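Ceramide very long chain fatty acid hydroxylase SCS7 (Saccharomyces cerevisiae, PDB 4ZR1) hydroxylates the very long chain fatty acids of sphingolipids at C-2, using O2 and electrons from cytochrome b5, probably at a dimetal centre that holds two zinc ions here. Local coordinates at residues Gln77-Arg82 with Leu153-Asp158; Gly175-Leu180 with Glu253-Asn258; Asp72-Gln77 with Thr169-His174. All blocks are in the same frame, centred on the assembly; numbering follows the deposited sequence.

All three interactions are buried, probably on the cytoplasmic side of the fold, and they differ by distance from the metals. Interaction 2 lies at the heart of the site, where ligands of both zinc ions crowd together and no hydrogen bond joins the segments. Interaction 1 reaches one shell outward: a zinc ligand touches a second histidine and is weakly hydrogen-bonded to an aspartate. Interaction 3, whose centre is about 4 Å from that of interaction 1, depends on a hydrogen bond between tyrosine and histidine. Helix 71-78 serves interaction 3 and, through the residue just after its end, interaction 1; helix 164-179 serves interactions 2 and 3. Asp157 of interaction 1 bonds His170 of interaction 3.

Interaction 1. Residues Gln77-Arg82 with Leu153-Asp158; sequences QIHRPR and LFHFDD. With ZN (zinc ion), chain D.
His79 NE2 comes within 3.8 Å of His155 ND1, and the two imidazoles lie nearly parallel, their planes 23° apart. They are slid so far past each other that they barely overlap, with centroids 5.4 Å apart. The other van der Waals touch is made by the same ring: His79 CE1 sits 3.4 Å from Asp157 OD1, the ring and carboxylate planes being 62° apart. With chi1 -62°, CG of His79 lies anti to its carbonyl carbon and the ring points at the other segment; the ND1 bond to Val75 O helps fix its rotation, while Ile78 CG2 lies 3.3 Å above one face of the His79 ring, toward its rim. Between helix 128-154 and helix 164-179, His155 closes the HX4H histidine box that starts at His150. Its metal bond runs from NE2 of His155 to a zinc ion at 2.1 Å, and His150, His174, His178 and His254 complete that site. On the ring's other nitrogen, His155 ND1 gives a weak hydrogen bond to Asp157 OD2, which lies in the ring plane at the edge, 3.3 Å away. Asp157 OD1 accepts from His170 NE2, placing this second-shell carboxylate between two imidazoles.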
loop_
_atom_site.group_PDB
_atom_site.type_symbol
_atom_site.label_atom_id
_atom_site.label_comp_id
_atom_site.label_asym_id
_atom_site.label_seq_id
_atom_site.Cartn_x
_atom_site.Cartn_y
_atom_site.Cartn_z
ATOM N N GLN A 77 8.963 10.941 8.610
ATOM C CA GLN A 77 9.806 11.164 7.451
ATOM C C GLN A 77 9.479 10.230 6.289
ATOM O O GLN A 77 9.547 10.634 5.129
ATOM C CB GLN A 77 11.269 11.024 7.860
ATOM C CG GLN A 77 12.181 12.026 7.202
ATOM C CD GLN A 77 11.869 13.441 7.570
ATOM O OE1 GLN A 77 11.410 13.727 8.677
ATOM N NE2 GLN A 77 12.096 14.346 6.632
ATOM N N ILE A 78 9.121 8.988 6.610
ATOM C CA ILE A 78 8.823 7.970 5.599
ATOM C C ILE A 78 7.547 8.284 4.809
ATOM O O ILE A 78 7.398 7.836 3.671
ATOM C CB ILE A 78 8.675 6.566 6.239
ATOM C CG1 ILE A 78 8.886 5.466 5.201
ATOM C CG2 ILE A 78 7.308 6.405 6.906
ATOM C CD1 ILE A 78 10.290 5.389 4.665
ATOM N N HIS A 79 6.637 9.056 5.410
ATOM C CA HIS A 79 5.377 9.415 4.761
ATOM C C HIS A 79 5.461 10.770 4.053
ATOM O O HIS A 79 4.481 11.247 3.487
ATOM C CB HIS A 79 4.225 9.430 5.772
ATOM C CG HIS A 79 3.966 8.103 6.417
ATOM N ND1 HIS A 79 4.375 7.806 7.698
ATOM C CD2 HIS A 79 3.345 6.991 5.955
ATOM C CE1 HIS A 79 4.017 6.570 7.999
ATOM N NE2 HIS A 79 3.396 6.050 6.958
ATOM N N ARG A 80 6.630 11.397 4.081
ATOM C CA ARG A 80 6.827 12.592 3.275
ATOM C C ARG A 80 7.537 12.163 2.000
ATOM O O ARG A 80 8.704 11.782 2.034
ATOM C CB ARG A 80 7.597 13.648 4.057
ATOM C CG ARG A 80 6.848 14.075 5.319
ATOM C CD ARG A 80 7.595 15.112 6.123
ATOM N NE ARG A 80 7.815 16.327 5.353
ATOM C CZ ARG A 80 8.359 17.430 5.850
ATOM N NH1 ARG A 80 8.531 18.498 5.078
ATOM N NH2 ARG A 80 8.727 17.462 7.124
ATOM N N PRO A 81 6.808 12.182 0.871
ATOM C CA PRO A 81 7.244 11.473 -0.338
ATOM C C PRO A 81 8.456 12.067 -1.047
ATOM O O PRO A 81 8.680 13.274 -1.040
ATOM C CB PRO A 81 6.005 11.540 -1.249
ATOM C CG PRO A 81 5.225 12.718 -0.753
ATOM C CD PRO A 81 5.454 12.750 0.726
ATOM N N ARG A 82 9.237 11.189 -1.661
ATOM C CA ARG A 82 10.299 11.607 -2.554
ATOM C C ARG A 82 10.073 10.914 -3.894
ATOM O O ARG A 82 9.112 10.163 -4.054
ATOM C CB ARG A 82 11.678 11.255 -1.985
ATOM C CG ARG A 82 11.715 11.046 -0.481
ATOM C CD ARG A 82 11.693 12.347 0.306
ATOM N NE ARG A 82 11.583 12.089 1.739
ATOM C CZ ARG A 82 12.273 12.742 2.666
ATOM N NH1 ARG A 82 12.123 12.447 3.948
ATOM N NH2 ARG A 82 13.126 13.687 2.303
ATOM N N LEU A 153 -2.591 -2.243 10.090
ATOM C CA LEU A 153 -1.274 -2.876 9.967
ATOM C C LEU A 153 -0.295 -1.978 9.205
ATOM O O LEU A 153 0.749 -1.598 9.726
ATOM C CB LEU A 153 -1.374 -4.238 9.287
ATOM C CG LEU A 153 -0.033 -4.984 9.315
ATOM C CD1 LEU A 153 0.135 -5.661 10.663
ATOM C CD2 LEU A 153 0.086 -6.010 8.189
ATOM N N PHE A 154 -0.658 -1.617 7.981
ATOM C CA PHE A 154 0.163 -0.741 7.159
ATOM C C PHE A 154 0.467 0.617 7.816
ATOM O O PHE A 154 1.585 1.121 7.728
ATOM C CB PHE A 154 -0.511 -0.515 5.810
ATOM C CG PHE A 154 -0.500 -1.718 4.926
ATOM C CD1 PHE A 154 0.085 -2.900 5.354
ATOM C CD2 PHE A 154 -1.077 -1.674 3.662
ATOM C CE1 PHE A 154 0.100 -4.016 4.535
ATOM C CE2 PHE A 154 -1.062 -2.794 2.840
ATOM C CZ PHE A 154 -0.475 -3.960 3.275
ATOM N N HIS A 155 -0.519 1.218 8.459
ATOM C CA HIS A 155 -0.280 2.489 9.127
ATOM C C HIS A 155 -0.267 2.356 10.649
ATOM O O HIS A 155 -0.822 3.194 11.348
ATOM C CB HIS A 155 -1.316 3.525 8.692
ATOM C CG HIS A 155 -1.094 4.039 7.305
ATOM N ND1 HIS A 155 -0.264 5.103 7.031
ATOM C CD2 HIS A 155 -1.583 3.625 6.113
ATOM C CE1 HIS A 155 -0.258 5.329 5.729
ATOM N NE2 HIS A 155 -1.050 4.445 5.149
ATOM N N PHE A 156 0.363 1.291 11.141
ATOM C CA PHE A 156 0.722 1.149 12.551
ATOM C C PHE A 156 1.301 2.452 13.110
ATOM O O PHE A 156 0.884 2.925 14.171
ATOM C CB PHE A 156 1.733 0.013 12.711
ATOM C CG PHE A 156 1.597 -0.758 13.989
ATOM C CD1 PHE A 156 0.605 -1.710 14.131
ATOM C CD2 PHE A 156 2.481 -0.556 15.038
ATOM C CE1 PHE A 156 0.485 -2.433 15.302
ATOM C CE2 PHE A 156 2.363 -1.277 16.209
ATOM C CZ PHE A 156 1.364 -2.217 16.341
ATOM N N ASP A 157 2.260 3.017 12.376
ATOM C CA ASP A 157 2.832 4.350 12.635
ATOM C C ASP A 157 3.163 4.647 14.099
ATOM O O ASP A 157 4.075 4.040 14.656
ATOM C CB ASP A 157 1.892 5.429 12.093
ATOM C CG ASP A 157 1.621 5.271 10.596
ATOM O OD1 ASP A 157 2.248 4.404 9.944
ATOM O OD2 ASP A 157 0.785 6.030 10.068
ATOM N N ASP A 158 2.431 5.588 14.700
ATOM C CA ASP A 158 2.651 6.022 16.087
ATOM C C ASP A 158 2.817 4.847 17.058
ATOM O O ASP A 158 3.648 4.895 17.960
ATOM C CB ASP A 158 1.489 6.913 16.551
ATOM C CG ASP A 158 1.827 7.745 17.785
ATOM O OD1 ASP A 158 2.915 7.555 18.373
ATOM O OD2 ASP A 158 0.986 8.586 18.177
HETATM ZN ZN ZN D . -1.276 4.318 3.112
#

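Interaction 2. Residues Gly175-Leu180 with Glu253-Asn258; sequences GCHHYL and EHHYKN. With ZN (zinc ion), chain C; ZN (zinc ion), chain D; BOG (octyl beta-D-glucopyranoside), chain E.
Two HX2HH histidine boxes, one on helix 164-179 and one on helix 242-256, meet here across the likely catalytic dimetal centre of this sterol desaturase family enzyme. Each segment supplies one ligand to each zinc ion. His178 NE2 binds the first at 2.3 Å and His254 NE2 binds the same ion at 2.1 Å; the second is held by His177 NE2 at 2.3 Å and His255 NE2 at 2.0 Å. The zinc ions, ZN of chain C and ZN of chain D, lie 6.2 Å apart. Shared coordination, not hydrogen bonding, brings the nitrogens together: His178 NE2 and His254 NE2 are 3.0 Å apart, their rings turned at 76° to each other, with the His254 nitrogen at the edge of the His178 ring. At the other ion the rings of His177 and His255 stand at 84°, and NE2 of His177 approaches the edge of the His255 ring at CE1. The two sites also touch directly, because His255 ND1 lies 3.9 Å above the plane of the His178 ring, over its centre. CG of His254 is anti to the backbone N while that of His255 is anti to the carbonyl carbon, and these different first torsions, added to the turn of the helix between the two residues, help send neighbouring rings to different metals. His254 ND1 is hydrogen-bonded to Leu261. A bound octyl glucoside lies beside His177, its O3 3.3 Å from CB of that residue. Around this pair, His150 of helix 128-154, His155 just beyond it and His174 of helix 164-179 complete one site; His232 and His236 of helix 211-236, with His251 of helix 242-256, complete the other.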
loop_
_atom_site.group_PDB
_atom_site.type_symbol
_atom_site.label_atom_id
_atom_site.label_comp_id
_atom_site.label_asym_id
_atom_site.label_seq_id
_atom_site.Cartn_x
_atom_site.Cartn_y
_atom_site.Cartn_z
ATOM N N GLY A 175 5.434 1.501 4.075
ATOM C CA GLY A 175 6.209 2.720 4.226
ATOM C C GLY A 175 6.916 3.139 2.948
ATOM O O GLY A 175 6.876 4.309 2.565
ATOM N N CYS A 176 7.555 2.178 2.285
ATOM C CA CYS A 176 8.284 2.441 1.047
ATOM C C CYS A 176 7.374 3.063 -0.011
ATOM O O CYS A 176 7.764 3.959 -0.764
ATOM C CB CYS A 176 8.897 1.147 0.507
ATOM S SG CYS A 176 9.968 1.390 -0.919
ATOM N N HIS A 177 6.144 2.585 -0.059
ATOM C CA HIS A 177 5.219 3.068 -1.055
ATOM C C HIS A 177 4.855 4.540 -0.786
ATOM O O HIS A 177 4.699 5.332 -1.716
ATOM C CB HIS A 177 3.978 2.178 -1.091
ATOM C CG HIS A 177 2.915 2.687 -2.007
ATOM N ND1 HIS A 177 3.128 2.881 -3.353
ATOM C CD2 HIS A 177 1.645 3.086 -1.764
ATOM C CE1 HIS A 177 2.030 3.361 -3.905
ATOM N NE2 HIS A 177 1.116 3.493 -2.962
ATOM N N HIS A 178 4.740 4.912 0.486
ATOM C CA HIS A 178 4.515 6.310 0.845
ATOM C C HIS A 178 5.776 7.132 0.627
ATOM O O HIS A 178 5.722 8.294 0.236
ATOM C CB HIS A 178 4.057 6.430 2.294
ATOM C CG HIS A 178 2.573 6.338 2.461
ATOM N ND1 HIS A 178 1.781 7.437 2.711
ATOM C CD2 HIS A 178 1.733 5.276 2.396
ATOM C CE1 HIS A 178 0.519 7.057 2.803
ATOM N NE2 HIS A 178 0.463 5.753 2.609
ATOM N N TYR A 179 6.917 6.515 0.888
ATOM C CA TYR A 179 8.185 7.163 0.654
ATOM C C TYR A 179 8.369 7.389 -0.846
ATOM O O TYR A 179 8.807 8.465 -1.257
ATOM C CB TYR A 179 9.317 6.324 1.252
ATOM C CG TYR A 179 10.665 7.002 1.289
ATOM C CD1 TYR A 179 10.857 8.182 2.001
ATOM C CD2 TYR A 179 11.763 6.436 0.652
ATOM C CE1 TYR A 179 12.099 8.799 2.048
ATOM C CE2 TYR A 179 13.011 7.045 0.690
ATOM C CZ TYR A 179 13.175 8.224 1.386
ATOM O OH TYR A 179 14.420 8.821 1.416
ATOM N N LEU A 180 8.011 6.394 -1.664
ATOM C CA LEU A 180 8.161 6.526 -3.117
ATOM C C LEU A 180 6.940 6.107 -3.948
ATOM O O LEU A 180 6.984 5.106 -4.669
ATOM C CB LEU A 180 9.378 5.740 -3.586
ATOM C CG LEU A 180 10.730 6.202 -3.024
ATOM C CD1 LEU A 180 11.467 5.036 -2.398
ATOM C CD2 LEU A 180 11.561 6.847 -4.115
ATOM N N GLU A 253 -4.880 11.890 -2.264
ATOM C CA GLU A 253 -4.884 12.785 -1.111
ATOM C C GLU A 253 -4.455 12.036 0.147
ATOM O O GLU A 253 -3.944 12.637 1.092
ATOM C CB GLU A 253 -6.256 13.425 -0.910
ATOM C CG GLU A 253 -6.564 14.534 -1.891
ATOM C CD GLU A 253 -7.888 15.202 -1.601
ATOM O OE1 GLU A 253 -8.523 14.860 -0.576
ATOM O OE2 GLU A 253 -8.294 16.069 -2.403
ATOM N N HIS A 254 -4.661 10.724 0.156
ATOM C CA HIS A 254 -4.159 9.903 1.248
ATOM C C HIS A 254 -2.630 9.960 1.277
ATOM O O HIS A 254 -1.998 9.847 2.325
ATOM C CB HIS A 254 -4.635 8.459 1.102
ATOM C CG HIS A 254 -3.901 7.498 1.980
ATOM N ND1 HIS A 254 -4.257 7.267 3.292
ATOM C CD2 HIS A 254 -2.815 6.727 1.741
ATOM C CE1 HIS A 254 -3.425 6.388 3.821
ATOM N NE2 HIS A 254 -2.541 6.044 2.900
ATOM N N HIS A 255 -2.050 10.140 0.100
ATOM C CA HIS A 255 -0.614 10.246 -0.060
ATOM C C HIS A 255 -0.099 11.671 0.194
ATOM O O HIS A 255 0.812 11.875 0.989
ATOM C CB HIS A 255 -0.222 9.792 -1.469
ATOM C CG HIS A 255 -0.174 8.304 -1.634
ATOM N ND1 HIS A 255 0.850 7.532 -1.133
ATOM C CD2 HIS A 255 -1.026 7.448 -2.246
ATOM C CE1 HIS A 255 0.626 6.262 -1.423
ATOM N NE2 HIS A 255 -0.505 6.184 -2.098
ATOM N N TYR A 256 -0.688 12.654 -0.479
ATOM C CA TYR A 256 -0.118 13.996 -0.499
ATOM C C TYR A 256 -0.888 15.034 0.316
ATOM O O TYR A 256 -0.736 16.231 0.085
ATOM C CB TYR A 256 -0.011 14.487 -1.941
ATOM C CG TYR A 256 0.698 13.536 -2.870
ATOM C CD1 TYR A 256 2.086 13.539 -2.982
ATOM C CD2 TYR A 256 -0.021 12.639 -3.646
ATOM C CE1 TYR A 256 2.734 12.665 -3.841
ATOM C CE2 TYR A 256 0.613 11.770 -4.500
ATOM C CZ TYR A 256 1.986 11.783 -4.597
ATOM O OH TYR A 256 2.597 10.909 -5.458
ATOM N N LYS A 257 -1.704 14.593 1.267
ATOM C CA LYS A 257 -2.461 15.530 2.094
ATOM C C LYS A 257 -2.682 15.017 3.518
ATOM O O LYS A 257 -2.375 15.712 4.494
ATOM C CB LYS A 257 -3.805 15.837 1.438
ATOM C CG LYS A 257 -4.672 16.809 2.211
ATOM C CD LYS A 257 -5.901 17.179 1.402
ATOM C CE LYS A 257 -6.764 18.208 2.110
ATOM N NZ LYS A 257 -7.944 18.561 1.269
ATOM N N ASN A 258 -3.213 13.800 3.631
ATOM C CA ASN A 258 -3.514 13.212 4.933
ATOM C C ASN A 258 -3.513 11.683 4.876
ATOM O O ASN A 258 -4.360 11.087 4.209
ATOM C CB ASN A 258 -4.875 13.721 5.437
ATOM C CG ASN A 258 -5.079 13.497 6.931
ATOM O OD1 ASN A 258 -4.725 12.450 7.473
ATOM N ND2 ASN A 258 -5.647 14.495 7.603
HETATM ZN ZN ZN C . -0.934 4.448 -3.082
HETATM ZN ZN ZN D . -1.276 4.318 3.112
HETATM C C1 BOG E . 5.600 -3.404 -0.836
HETATM O O1 BOG E . 6.736 -3.778 -1.585
HETATM C C2 BOG E . 4.930 -2.241 -1.528
HETATM O O2 BOG E . 5.793 -1.133 -1.420
HETATM C C3 BOG E . 3.642 -1.878 -0.823
HETATM O O3 BOG E . 2.872 -0.948 -1.550
HETATM C C4 BOG E . 2.815 -3.091 -0.523
HETATM O O4 BOG E . 1.779 -2.686 0.339
HETATM C C5 BOG E . 3.669 -4.119 0.170
HETATM O O5 BOG E . 4.714 -4.493 -0.703
HETATM C C6 BOG E . 2.763 -5.283 0.541
HETATM O O6 BOG E . 3.449 -6.514 0.582
HETATM C "C1'" BOG E . 7.908 -3.987 -0.823
HETATM C "C2'" BOG E . 9.075 -4.365 -1.712
HETATM C "C3'" BOG E . 10.061 -5.174 -0.892
HETATM C "C4'" BOG E . 10.320 -6.538 -1.504
HETATM C "C5'" BOG E . 10.534 -7.573 -0.414
HETATM C "C6'" BOG E . 11.200 -8.799 -0.992
HETATM C "C7'" BOG E . 11.253 -9.898 0.043
HETATM C "C8'" BOG E . 12.379 -9.620 1.013
#

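Interaction 3. Residues Asp72-Gln77 with Thr169-His174; sequences DFYVDQ and THFLLH. With ZN (zinc ion), chain D; BOG (octyl beta-D-glucopyranoside), chain E.
Tyr74 OH and His170 ND1 share a hydrogen bond of 3.0 Å, in which either could be the donor. It joins helix 71-78, which precedes the membrane helices, to helix 164-179, which carries zinc ligands of the histidine-rich metal site. The approach is close to both ring planes: ND1 comes at the hydroxyl end of the tyrosine edge, with CE2 of Tyr74 3.6 Å from ND1 of His170, and the hydroxyl lies at the edge of the imidazole. The rings themselves are turned 84° to each other. The hydroxyl also touches the next residue, Tyr74 OH lying 3.4 Å from Phe171 CB; Phe171 N is near as well, but its angle is too poor for a bond. Both partners have CG anti to the backbone N, chi1 166° in Tyr74 and 179° in His170, which extends each side chain from its helix toward the other. An alanine in place of Tyr74 is likely to leave His170 ND1 without this mate and the imidazole less firmly fixed. Further out, Phe167 stacks on the Tyr74 ring, and Phe171 packs on Leu60, Leu61 and Ile64 of helix 60-65. Through Asp157 the imidazole connects to the zinc ligand His155, so the tyrosine stands outside the second shell of the metal. One turn along the same helix, at the end of a wider pi-type turn at 171-174, His174 NE2 binds that zinc ion at 2.2 Å, and Phe154 stacks on the His174 ring. Beside it, O4 of a bound octyl glucoside donates a hydrogen bond to Leu173 O at 2.6 Å.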
loop_
_atom_site.group_PDB
_atom_site.type_symbol
_atom_site.label_atom_id
_atom_site.label_comp_id
_atom_site.label_asym_id
_atom_site.label_seq_id
_atom_site.Cartn_x
_atom_site.Cartn_y
_atom_site.Cartn_z
ATOM N N ASP A 72 9.172 8.312 16.163
ATOM C CA ASP A 72 8.415 9.473 15.709
ATOM C C ASP A 72 9.052 10.130 14.490
ATOM O O ASP A 72 8.357 10.699 13.650
ATOM C CB ASP A 72 8.271 10.494 16.837
ATOM C CG ASP A 72 7.136 10.159 17.780
ATOM O OD1 ASP A 72 5.981 10.484 17.445
ATOM O OD2 ASP A 72 7.392 9.571 18.851
ATOM N N PHE A 73 10.372 10.038 14.394
ATOM C CA PHE A 73 11.096 10.635 13.280
ATOM C C PHE A 73 10.963 9.781 12.026
ATOM O O PHE A 73 10.739 10.296 10.925
ATOM C CB PHE A 73 12.560 10.817 13.643
ATOM C CG PHE A 73 13.394 11.375 12.529
ATOM C CD1 PHE A 73 13.153 12.652 12.044
ATOM C CD2 PHE A 73 14.430 10.626 11.972
ATOM C CE1 PHE A 73 13.923 13.179 11.023
ATOM C CE2 PHE A 73 15.206 11.144 10.948
ATOM C CZ PHE A 73 14.953 12.425 10.472
ATOM N N TYR A 74 11.099 8.473 12.199
ATOM C CA TYR A 74 10.906 7.547 11.094
ATOM C C TYR A 74 9.511 7.683 10.464
ATOM O O TYR A 74 9.392 7.748 9.235
ATOM C CB TYR A 74 11.123 6.106 11.555
ATOM C CG TYR A 74 10.614 5.120 10.547
ATOM C CD1 TYR A 74 11.354 4.817 9.404
ATOM C CD2 TYR A 74 9.372 4.520 10.705
ATOM C CE1 TYR A 74 10.875 3.921 8.459
ATOM C CE2 TYR A 74 8.883 3.627 9.766
ATOM C CZ TYR A 74 9.636 3.330 8.647
ATOM O OH TYR A 74 9.137 2.443 7.722
ATOM N N VAL A 75 8.462 7.721 11.294
ATOM C CA VAL A 75 7.092 7.777 10.774
ATOM C C VAL A 75 6.815 9.131 10.139
ATOM O O VAL A 75 6.093 9.219 9.156
ATOM C CB VAL A 75 6.006 7.495 11.866
ATOM C CG1 VAL A 75 6.229 6.145 12.510
ATOM C CG2 VAL A 75 5.983 8.576 12.923
ATOM N N ASP A 76 7.407 10.185 10.682
ATOM C CA ASP A 76 7.186 11.511 10.137
ATOM C C ASP A 76 7.852 11.639 8.778
ATOM O O ASP A 76 7.371 12.343 7.897
ATOM C CB ASP A 76 7.723 12.581 11.084
ATOM C CG ASP A 76 7.364 13.981 10.633
ATOM O OD1 ASP A 76 8.191 14.617 9.942
ATOM O OD2 ASP A 76 6.241 14.437 10.951
ATOM N N GLN A 77 8.963 10.941 8.610
ATOM C CA GLN A 77 9.806 11.164 7.451
ATOM C C GLN A 77 9.479 10.230 6.289
ATOM O O GLN A 77 9.547 10.634 5.129
ATOM C CB GLN A 77 11.269 11.024 7.860
ATOM C CG GLN A 77 12.181 12.026 7.202
ATOM C CD GLN A 77 11.869 13.441 7.570
ATOM O OE1 GLN A 77 11.410 13.727 8.677
ATOM N NE2 GLN A 77 12.096 14.346 6.632
ATOM N N THR A 169 10.254 -3.538 8.725
ATOM C CA THR A 169 9.042 -4.305 8.446
ATOM C C THR A 169 7.941 -3.396 7.922
ATOM O O THR A 169 7.265 -3.712 6.942
ATOM C CB THR A 169 8.528 -5.024 9.707
ATOM O OG1 THR A 169 9.578 -5.823 10.268
ATOM C CG2 THR A 169 7.323 -5.910 9.371
ATOM N N HIS A 170 7.763 -2.267 8.598
ATOM C CA HIS A 170 6.806 -1.253 8.186
ATOM C C HIS A 170 7.118 -0.770 6.770
ATOM O O HIS A 170 6.257 -0.762 5.892
ATOM C CB HIS A 170 6.835 -0.087 9.171
ATOM C CG HIS A 170 5.900 1.024 8.819
ATOM N ND1 HIS A 170 6.215 1.997 7.896
ATOM C CD2 HIS A 170 4.657 1.318 9.269
ATOM C CE1 HIS A 170 5.205 2.840 7.789
ATOM N NE2 HIS A 170 4.247 2.451 8.611
ATOM N N PHE A 171 8.368 -0.373 6.568
ATOM C CA PHE A 171 8.872 0.061 5.270
ATOM C C PHE A 171 8.539 -0.937 4.163
ATOM O O PHE A 171 8.019 -0.556 3.119
ATOM C CB PHE A 171 10.384 0.276 5.360
ATOM C CG PHE A 171 11.021 0.727 4.085
ATOM C CD1 PHE A 171 10.957 2.052 3.699
ATOM C CD2 PHE A 171 11.724 -0.170 3.289
ATOM C CE1 PHE A 171 11.562 2.474 2.525
ATOM C CE2 PHE A 171 12.330 0.244 2.112
ATOM C CZ PHE A 171 12.255 1.569 1.731
ATOM N N LEU A 172 8.825 -2.213 4.402
ATOM C CA LEU A 172 8.542 -3.256 3.418
ATOM C C LEU A 172 7.044 -3.475 3.154
ATOM O O LEU A 172 6.658 -3.877 2.056
ATOM C CB LEU A 172 9.176 -4.580 3.860
ATOM C CG LEU A 172 10.692 -4.714 3.743
ATOM C CD1 LEU A 172 11.136 -6.040 4.327
ATOM C CD2 LEU A 172 11.171 -4.585 2.289
ATOM N N LEU A 173 6.198 -3.222 4.153
ATOM C CA LEU A 173 4.763 -3.482 3.997
ATOM C C LEU A 173 4.018 -2.336 3.339
ATOM O O LEU A 173 3.035 -2.563 2.649
ATOM C CB LEU A 173 4.117 -3.790 5.348
ATOM C CG LEU A 173 4.532 -5.127 5.968
ATOM C CD1 LEU A 173 3.718 -5.426 7.216
ATOM C CD2 LEU A 173 4.413 -6.248 4.952
ATOM N N HIS A 174 4.476 -1.106 3.549
ATOM C CA HIS A 174 3.733 0.050 3.069
ATOM C C HIS A 174 4.520 1.373 3.118
ATOM O O HIS A 174 4.293 2.264 2.299
ATOM C CB HIS A 174 2.446 0.196 3.876
ATOM C CG HIS A 174 1.429 1.074 3.228
ATOM N ND1 HIS A 174 0.888 0.792 1.990
ATOM C CD2 HIS A 174 0.860 2.232 3.636
ATOM C CE1 HIS A 174 0.022 1.737 1.671
ATOM N NE2 HIS A 174 -0.016 2.620 2.654
HETATM ZN ZN ZN D . -1.276 4.318 3.112
HETATM C C1 BOG E . 5.600 -3.404 -0.836
HETATM O O1 BOG E . 6.736 -3.778 -1.585
HETATM C C2 BOG E . 4.930 -2.241 -1.528
HETATM O O2 BOG E . 5.793 -1.133 -1.420
HETATM C C3 BOG E . 3.642 -1.878 -0.823
HETATM O O3 BOG E . 2.872 -0.948 -1.550
HETATM C C4 BOG E . 2.815 -3.091 -0.523
HETATM O O4 BOG E . 1.779 -2.686 0.339
HETATM C C5 BOG E . 3.669 -4.119 0.170
HETATM O O5 BOG E . 4.714 -4.493 -0.703
HETATM C C6 BOG E . 2.763 -5.283 0.541
HETATM O O6 BOG E . 3.449 -6.514 0.582
HETATM C "C1'" BOG E . 7.908 -3.987 -0.823
HETATM C "C2'" BOG E . 9.075 -4.365 -1.712
HETATM C "C3'" BOG E . 10.061 -5.174 -0.892
HETATM C "C4'" BOG E . 10.320 -6.538 -1.504
HETATM C "C5'" BOG E . 10.534 -7.573 -0.414
HETATM C "C6'" BOG E . 11.200 -8.799 -0.992
HETATM C "C7'" BOG E . 11.253 -9.898 0.043
HETATM C "C8'" BOG E . 12.379 -9.620 1.013
#